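Side-chain contacts in SmhA (Serratia marcescens, PDB 7A27), which probably serves as the A component of Smh, a tripartite alpha-pore-forming toxin, and is captured here in its soluble, largely helical form: residues 25-30 against 288-293; 33-38 against 63-68. One frame throughout, in Å; residues are numbered along the deposited sequence.

Contact 1: residues 25-30 against 288-293; sequences ALLNQS and VDTYVL
In the long helical bundle of SmhA, helix 14-37 meets helix 272-299 where Leu27 and Asn28 face Thr290 and Tyr291. The two segments run nearly antiparallel, with axes 9.1 Å apart at 155°, and the backbones come nearest at Asn28 and Thr290, whose CA atoms lie 5.9 Å apart. The side chains of this pair lie alongside, pointing opposite ways. Asn28 OD1 as modelled is 2.9 Å from Thr290 OG1, but its amide is probably turned over, which leaves the identity of the atom at that place doubtful. With chi1 at 80°, Thr290 sets OG1 between its backbone N and carbonyl carbon, where the hydroxyl also makes a weak bond to Leu286 O one turn earlier. The methyl CG2 is left beside the backbone N, 4.4 Å from Leu27 CD2. On the other flank the Asn28 amide comes up to the inner part of the Tyr291 ring; its plane is turned 79° from the ring, close to perpendicular, and it reaches the ring obliquely. Tyr291 is backed by Leu133, Lys136 and Leu140 of helix 104-155, while Leu27 rests on Gln181 and Ala184 of helix 160-188. Polar atoms thus meet in a buried interface between a leucine and a tyrosine. If the amide is turned back, its nitrogen could donate to a hydroxyl that already leans on a carbonyl, a pairing that would hold the amide's rotation.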
ATOM      1  N   ALA A  25      -0.528  -0.497   0.001  1.00 65.55           N
ATOM      2  CA  ALA A  25      -0.736   0.946  -0.274  1.00 66.11           C
ATOM      3  C   ALA A  25      -0.686   1.735   1.029  1.00 66.33           C
ATOM      4  O   ALA A  25      -0.042   2.777   1.022  1.00 69.45           O
ATOM      5  CB  ALA A  25      -2.042   1.201  -0.997  1.00 67.11           C
ATOM      6  N   LEU A  26      -1.344   1.281   2.102  1.00 65.21           N
ATOM      7  CA  LEU A  26      -1.339   1.983   3.410  1.00 64.93           C
ATOM      8  C   LEU A  26       0.091   2.038   3.937  1.00 65.39           C
ATOM      9  O   LEU A  26       0.505   3.095   4.401  1.00 66.92           O
ATOM     10  CB  LEU A  26      -2.236   1.264   4.419  1.00 64.36           C
ATOM     11  CG  LEU A  26      -3.733   1.405   4.204  1.00 64.05           C
ATOM     12  CD1 LEU A  26      -4.486   0.434   5.094  1.00 64.93           C
ATOM     13  CD2 LEU A  26      -4.198   2.816   4.457  1.00 64.76           C
ATOM     14  N   LEU A  27       0.793   0.915   3.915  1.00 65.89           N
ATOM     15  CA  LEU A  27       2.195   0.844   4.380  1.00 66.72           C
ATOM     16  C   LEU A  27       3.036   1.789   3.507  1.00 68.78           C
ATOM     17  O   LEU A  27       3.816   2.554   4.062  1.00 70.96           O
ATOM     18  CB  LEU A  27       2.695  -0.603   4.331  1.00 63.98           C
ATOM     19  CG  LEU A  27       4.111  -0.808   4.848  1.00 63.06           C
ATOM     20  CD1 LEU A  27       4.265  -0.267   6.240  1.00 63.79           C
ATOM     21  CD2 LEU A  27       4.488  -2.267   4.858  1.00 63.07           C
ATOM     22  N   ASN A  28       2.834   1.798   2.194  1.00 69.51           N
ATOM     23  CA  ASN A  28       3.635   2.628   1.258  1.00 70.96           C
ATOM     24  C   ASN A  28       3.332   4.108   1.531  1.00 70.20           C
ATOM     25  O   ASN A  28       4.185   4.959   1.240  1.00 72.21           O
ATOM     26  CB  ASN A  28       3.376   2.258  -0.203  1.00 72.96           C
ATOM     27  CG  ASN A  28       4.558   2.571  -1.102  1.00 75.07           C
ATOM     28  OD1 ASN A  28       5.692   2.696  -0.636  1.00 72.83           O
ATOM     29  ND2 ASN A  28       4.303   2.678  -2.399  1.00 78.51           N
ATOM     30  N   GLN A  29       2.158   4.402   2.070  1.00 67.75           N
ATOM     31  CA  GLN A  29       1.736   5.772   2.459  1.00 68.50           C
ATOM     32  C   GLN A  29       2.676   6.208   3.594  1.00 70.12           C
ATOM     33  O   GLN A  29       3.183   7.356   3.533  1.00 70.63           O
ATOM     34  CB  GLN A  29       0.247   5.727   2.837  1.00 67.68           C
ATOM     35  CG  GLN A  29      -0.446   7.062   2.978  1.00 68.55           C
ATOM     36  CD  GLN A  29      -1.934   6.922   3.247  1.00 69.91           C
ATOM     37  OE1 GLN A  29      -2.437   5.860   3.582  1.00 69.19           O
ATOM     38  NE2 GLN A  29      -2.673   8.014   3.108  1.00 70.67           N
ATOM     39  N   SER A  30       2.932   5.302   4.557  1.00 68.42           N
ATOM     40  CA  SER A  30       3.785   5.537   5.750  1.00 67.08           C
ATOM     41  C   SER A  30       5.250   5.637   5.313  1.00 65.14           C
ATOM     42  O   SER A  30       5.951   6.487   5.851  1.00 65.73           O
ATOM     43  CB  SER A  30       3.591   4.477   6.818  1.00 66.63           C
ATOM     44  OG  SER A  30       2.249   4.427   7.286  1.00 65.42           O
ATOM     45  N   VAL A 288      10.274   1.589  -2.519  1.00 64.46           N
ATOM     46  CA  VAL A 288      10.277   0.962  -3.871  1.00 63.82           C
ATOM     47  C   VAL A 288       9.789  -0.485  -3.791  1.00 64.84           C
ATOM     48  O   VAL A 288       9.066  -0.892  -4.704  1.00 65.02           O
ATOM     49  CB  VAL A 288      11.662   1.050  -4.526  1.00 64.69           C
ATOM     50  CG1 VAL A 288      11.718   0.270  -5.821  1.00 65.27           C
ATOM     51  CG2 VAL A 288      12.044   2.499  -4.768  1.00 66.25           C
ATOM     52  N   ASP A 289      10.197  -1.253  -2.785  1.00 66.43           N
ATOM     53  CA  ASP A 289       9.764  -2.669  -2.653  1.00 67.25           C
ATOM     54  C   ASP A 289       8.239  -2.700  -2.502  1.00 67.64           C
ATOM     55  O   ASP A 289       7.594  -3.476  -3.246  1.00 70.63           O
ATOM     56  CB  ASP A 289      10.423  -3.401  -1.473  1.00 67.79           C
ATOM     57  CG  ASP A 289      11.871  -3.823  -1.660  1.00 68.61           C
ATOM     58  OD1 ASP A 289      12.351  -3.825  -2.821  1.00 69.45           O
ATOM     59  OD2 ASP A 289      12.503  -4.161  -0.631  1.00 67.50           O
ATOM     60  N   THR A 290       7.657  -1.892  -1.607  1.00 66.11           N
ATOM     61  CA  THR A 290       6.195  -1.972  -1.356  1.00 66.19           C
ATOM     62  C   THR A 290       5.465  -1.280  -2.507  1.00 66.05           C
ATOM     63  O   THR A 290       4.288  -1.628  -2.726  1.00 66.84           O
ATOM     64  CB  THR A 290       5.794  -1.552   0.063  1.00 66.00           C
ATOM     65  OG1 THR A 290       5.754  -0.136   0.125  1.00 68.31           O
ATOM     66  CG2 THR A 290       6.718  -2.129   1.111  1.00 66.59           C
ATOM     67  N   TYR A 291       6.112  -0.381  -3.256  1.00 64.74           N
ATOM     68  CA  TYR A 291       5.478   0.215  -4.460  1.00 63.46           C
ATOM     69  C   TYR A 291       5.258  -0.920  -5.459  1.00 63.02           C
ATOM     70  O   TYR A 291       4.173  -1.035  -6.025  1.00 63.83           O
ATOM     71  CB  TYR A 291       6.326   1.315  -5.094  1.00 64.10           C
ATOM     72  CG  TYR A 291       5.559   2.243  -5.997  1.00 64.31           C
ATOM     73  CD1 TYR A 291       5.206   1.878  -7.283  1.00 64.81           C
ATOM     74  CD2 TYR A 291       5.174   3.496  -5.552  1.00 64.99           C
ATOM     75  CE1 TYR A 291       4.502   2.744  -8.113  1.00 65.13           C
ATOM     76  CE2 TYR A 291       4.456   4.363  -6.357  1.00 65.18           C
ATOM     77  CZ  TYR A 291       4.126   3.990  -7.644  1.00 65.08           C
ATOM     78  OH  TYR A 291       3.434   4.875  -8.412  1.00 67.71           O
ATOM     79  N   VAL A 292       6.272  -1.761  -5.631  1.00 62.63           N
ATOM     80  CA  VAL A 292       6.240  -2.921  -6.563  1.00 62.03           C
ATOM     81  C   VAL A 292       5.106  -3.868  -6.132  1.00 62.21           C
ATOM     82  O   VAL A 292       4.364  -4.351  -7.019  1.00 63.85           O
ATOM     83  CB  VAL A 292       7.608  -3.625  -6.627  1.00 60.62           C
ATOM     84  CG1 VAL A 292       7.513  -4.944  -7.356  1.00 61.95           C
ATOM     85  CG2 VAL A 292       8.665  -2.767  -7.281  1.00 61.24           C
ATOM     86  N   LEU A 293       4.966  -4.133  -4.833  1.00 61.41           N
ATOM     87  CA  LEU A 293       3.908  -5.046  -4.327  1.00 61.45           C
ATOM     88  C   LEU A 293       2.545  -4.393  -4.562  1.00 63.12           C
ATOM     89  O   LEU A 293       1.595  -5.125  -4.875  1.00 62.04           O
ATOM     90  CB  LEU A 293       4.115  -5.382  -2.849  1.00 61.36           C
ATOM     91  CG  LEU A 293       5.261  -6.343  -2.539  1.00 62.25           C
ATOM     92  CD1 LEU A 293       5.234  -6.722  -1.063  1.00 62.96           C
ATOM     93  CD2 LEU A 293       5.195  -7.603  -3.378  1.00 62.64           C
TER

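Contact 2: residues 33-38 against 63-68; sequences NLLLSQ and QQAQVF
The flat group at the centre of this contact is the peptide linking Ala65 to Gln66, and Leu36 lies over one of its faces. Leu36 CD1 stands almost straight above the nitrogen, 4.0 Å from Gln66 N, and Ala65 CB projects on the same face. The methyl of Ala65 is the meeting point: Leu36 CG is 3.8 Å from Ala65 CB, and Leu35 adds the flank of its own side chain, with Leu35 CB 4.2 Å from Ala65 CB. In Leu36 the first torsion (chi1 -68°) places CG beside the backbone N, and the extended second torsion carries CD1 onward across the peptide. Gln66 stretches along the outer margin of the interface with its exposed side chain, whereas Ser32, one turn before Leu36, touches Ala65 from the inner part of helix 14-37.

These helices follow one another in sequence and form an antiparallel helical hairpin, their axes 8.8 Å apart at 135°; the small alanine lets them approach at the leucine pair. Helix 14-37 ends here. Ser37 OG turns back to bond Asn33 O at 2.7 Å, tilted 33° out of the carbonyl plane, and also binds Gln199 NE2. Leu34 O accepts from both Ser37 N and Gln38 N. Gln38, the first residue to leave helical geometry, divides its amide between strand 230-237 and helix 272-299: OE1 accepts from Ser234 N of the strand and from Gln283 NE2 of the helix, and NE2 donates to Met232 O.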
ATOM      1  N   ASN A  33       5.729   9.026   3.874  1.00 71.28           N
ATOM      2  CA  ASN A  33       5.803  10.022   4.966  1.00 73.50           C
ATOM      3  C   ASN A  33       7.195   9.971   5.602  1.00 73.81           C
ATOM      4  O   ASN A  33       7.692  11.038   6.013  1.00 74.03           O
ATOM      5  CB  ASN A  33       4.717   9.805   6.015  1.00 74.61           C
ATOM      6  CG  ASN A  33       3.367  10.329   5.582  1.00 75.94           C
ATOM      7  OD1 ASN A  33       3.261  11.424   5.009  1.00 76.81           O
ATOM      8  ND2 ASN A  33       2.327   9.562   5.891  1.00 76.94           N
ATOM      9  N   LEU A  34       7.801   8.786   5.674  1.00 71.44           N
ATOM     10  CA  LEU A  34       9.136   8.618   6.290  1.00 71.00           C
ATOM     11  C   LEU A  34      10.169   9.330   5.407  1.00 70.80           C
ATOM     12  O   LEU A  34      10.990  10.053   5.951  1.00 71.26           O
ATOM     13  CB  LEU A  34       9.449   7.129   6.449  1.00 70.44           C
ATOM     14  CG  LEU A  34      10.774   6.810   7.132  1.00 71.42           C
ATOM     15  CD1 LEU A  34      10.765   7.212   8.599  1.00 74.00           C
ATOM     16  CD2 LEU A  34      11.088   5.341   7.010  1.00 70.69           C
ATOM     17  N   LEU A  35      10.114   9.145   4.088  1.00 69.58           N
ATOM     18  CA  LEU A  35      11.046   9.786   3.116  1.00 69.59           C
ATOM     19  C   LEU A  35      10.934  11.313   3.147  1.00 71.39           C
ATOM     20  O   LEU A  35      11.992  11.988   2.931  1.00 74.86           O
ATOM     21  CB  LEU A  35      10.721   9.283   1.714  1.00 68.80           C
ATOM     22  CG  LEU A  35      11.289   7.915   1.371  1.00 67.99           C
ATOM     23  CD1 LEU A  35      10.687   7.446   0.064  1.00 67.28           C
ATOM     24  CD2 LEU A  35      12.804   7.970   1.283  1.00 69.45           C
ATOM     25  N   LEU A  36       9.725  11.835   3.404  1.00 69.97           N
ATOM     26  CA  LEU A  36       9.419  13.292   3.408  1.00 70.71           C
ATOM     27  C   LEU A  36       9.721  13.909   4.773  1.00 72.26           C
ATOM     28  O   LEU A  36       9.854  15.143   4.806  1.00 76.76           O
ATOM     29  CB  LEU A  36       7.948  13.499   3.030  1.00 70.00           C
ATOM     30  CG  LEU A  36       7.598  13.142   1.592  1.00 69.21           C
ATOM     31  CD1 LEU A  36       6.101  13.000   1.394  1.00 68.97           C
ATOM     32  CD2 LEU A  36       8.174  14.168   0.630  1.00 70.35           C
ATOM     33  N   SER A  37       9.790  13.114   5.844  1.00 71.09           N
ATOM     34  CA  SER A  37      10.066  13.585   7.230  1.00 72.22           C
ATOM     35  C   SER A  37      11.570  13.598   7.473  1.00 70.83           C
ATOM     36  O   SER A  37      12.051  14.456   8.221  1.00 72.45           O
ATOM     37  CB  SER A  37       9.357  12.735   8.261  1.00 72.94           C
ATOM     38  OG  SER A  37       7.953  12.776   8.053  1.00 74.59           O
ATOM     39  N   GLN A  38      12.274  12.668   6.851  1.00 69.09           N
ATOM     40  CA  GLN A  38      13.739  12.502   6.972  1.00 70.61           C
ATOM     41  C   GLN A  38      14.418  13.838   6.684  1.00 71.54           C
ATOM     42  O   GLN A  38      14.124  14.441   5.656  1.00 71.93           O
ATOM     43  CB  GLN A  38      14.222  11.402   6.013  1.00 69.82           C
ATOM     44  CG  GLN A  38      15.733  11.221   5.974  1.00 70.20           C
ATOM     45  CD  GLN A  38      16.315  10.962   7.339  1.00 71.18           C
ATOM     46  OE1 GLN A  38      15.870  10.082   8.072  1.00 70.29           O
ATOM     47  NE2 GLN A  38      17.325  11.744   7.689  1.00 73.54           N
ATOM     48  N   GLN A  63      10.235  13.674  -4.313  1.00 71.17           N
ATOM     49  CA  GLN A  63       9.310  14.000  -5.434  1.00 70.75           C
ATOM     50  C   GLN A  63       8.360  12.814  -5.628  1.00 70.47           C
ATOM     51  O   GLN A  63       7.151  13.037  -5.674  1.00 70.20           O
ATOM     52  CB  GLN A  63      10.028  14.333  -6.748  1.00 70.56           C
ATOM     53  CG  GLN A  63      10.949  15.542  -6.657  1.00 71.90           C
ATOM     54  CD  GLN A  63      11.534  15.967  -7.983  1.00 72.51           C
ATOM     55  OE1 GLN A  63      10.915  15.856  -9.024  1.00 73.05           O
ATOM     56  NE2 GLN A  63      12.740  16.502  -7.961  1.00 73.32           N
ATOM     57  N   GLN A  64       8.871  11.581  -5.665  1.00 71.99           N
ATOM     58  CA  GLN A  64       8.037  10.378  -5.928  1.00 72.87           C
ATOM     59  C   GLN A  64       7.161  10.044  -4.722  1.00 71.39           C
ATOM     60  O   GLN A  64       6.062   9.498  -4.947  1.00 69.76           O
ATOM     61  CB  GLN A  64       8.921   9.209  -6.347  1.00 73.97           C
ATOM     62  CG  GLN A  64       9.637   9.495  -7.656  1.00 75.86           C
ATOM     63  CD  GLN A  64       8.654   9.975  -8.696  1.00 77.49           C
ATOM     64  OE1 GLN A  64       7.537   9.464  -8.819  1.00 76.02           O
ATOM     65  NE2 GLN A  64       9.049  11.001  -9.428  1.00 79.92           N
ATOM     66  N   ALA A  65       7.639  10.351  -3.512  1.00 70.60           N
ATOM     67  CA  ALA A  65       6.900  10.147  -2.245  1.00 70.20           C
ATOM     68  C   ALA A  65       5.713  11.108  -2.227  1.00 70.91           C
ATOM     69  O   ALA A  65       4.606  10.645  -1.926  1.00 71.70           O
ATOM     70  CB  ALA A  65       7.802  10.361  -1.057  1.00 70.82           C
ATOM     71  N   GLN A  66       5.941  12.387  -2.530  1.00 72.24           N
ATOM     72  CA  GLN A  66       4.866  13.413  -2.632  1.00 73.36           C
ATOM     73  C   GLN A  66       3.842  12.965  -3.686  1.00 72.61           C
ATOM     74  O   GLN A  66       2.648  13.009  -3.377  1.00 74.06           O
ATOM     75  CB  GLN A  66       5.454  14.784  -2.960  1.00 74.91           C
ATOM     76  CG  GLN A  66       4.434  15.864  -3.315  1.00 76.00           C
ATOM     77  CD  GLN A  66       5.117  17.161  -3.682  1.00 78.04           C
ATOM     78  OE1 GLN A  66       6.081  17.590  -3.042  1.00 77.87           O
ATOM     79  NE2 GLN A  66       4.616  17.818  -4.716  1.00 79.51           N
ATOM     80  N   VAL A  67       4.284  12.521  -4.864  1.00 70.98           N
ATOM     81  CA  VAL A  67       3.356  12.094  -5.950  1.00 71.08           C
ATOM     82  C   VAL A  67       2.473  10.947  -5.437  1.00 70.56           C
ATOM     83  O   VAL A  67       1.231  11.035  -5.567  1.00 71.83           O
ATOM     84  CB  VAL A  67       4.090  11.726  -7.246  1.00 71.14           C
ATOM     85  CG1 VAL A  67       3.154  11.059  -8.235  1.00 71.18           C
ATOM     86  CG2 VAL A  67       4.708  12.947  -7.900  1.00 73.77           C
ATOM     87  N   PHE A  68       3.070   9.904  -4.876  1.00 69.50           N
ATOM     88  CA  PHE A  68       2.302   8.773  -4.309  1.00 69.38           C
ATOM     89  C   PHE A  68       1.294   9.294  -3.275  1.00 72.16           C
ATOM     90  O   PHE A  68       0.096   8.984  -3.389  1.00 73.06           O
ATOM     91  CB  PHE A  68       3.200   7.732  -3.641  1.00 68.27           C
ATOM     92  CG  PHE A  68       2.421   6.538  -3.149  1.00 67.01           C
ATOM     93  CD1 PHE A  68       2.060   5.530  -4.020  1.00 66.77           C
ATOM     94  CD2 PHE A  68       2.005   6.443  -1.836  1.00 67.00           C
ATOM     95  CE1 PHE A  68       1.312   4.451  -3.583  1.00 66.66           C
ATOM     96  CE2 PHE A  68       1.290   5.337  -1.396  1.00 66.54           C
ATOM     97  CZ  PHE A  68       0.931   4.353  -2.269  1.00 65.92           C
TER

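Both contacts draw on helix 14-37, contact 1 near its middle and contact 2 at its C-terminal end, with centres 11 Å apart. The 63-68 segment follows soon after in sequence on helix 48-96, whereas 288-293 arrives much later on helix 272-299, so the local hairpin of contact 2 falls within the far longer excursion that contact 1 closes. Phe68 joins them: its CD1 lies 3.5 Å from Tyr291 CE2, and its ring also packs against Asn28. Contact 1 lies in the buried centre of the chain; contact 2 is partly exposed, beside the two-stranded sheet. Together they tie early and late helices into one bundle, consistent with the helical bundles of the alpha-pore-forming toxin family.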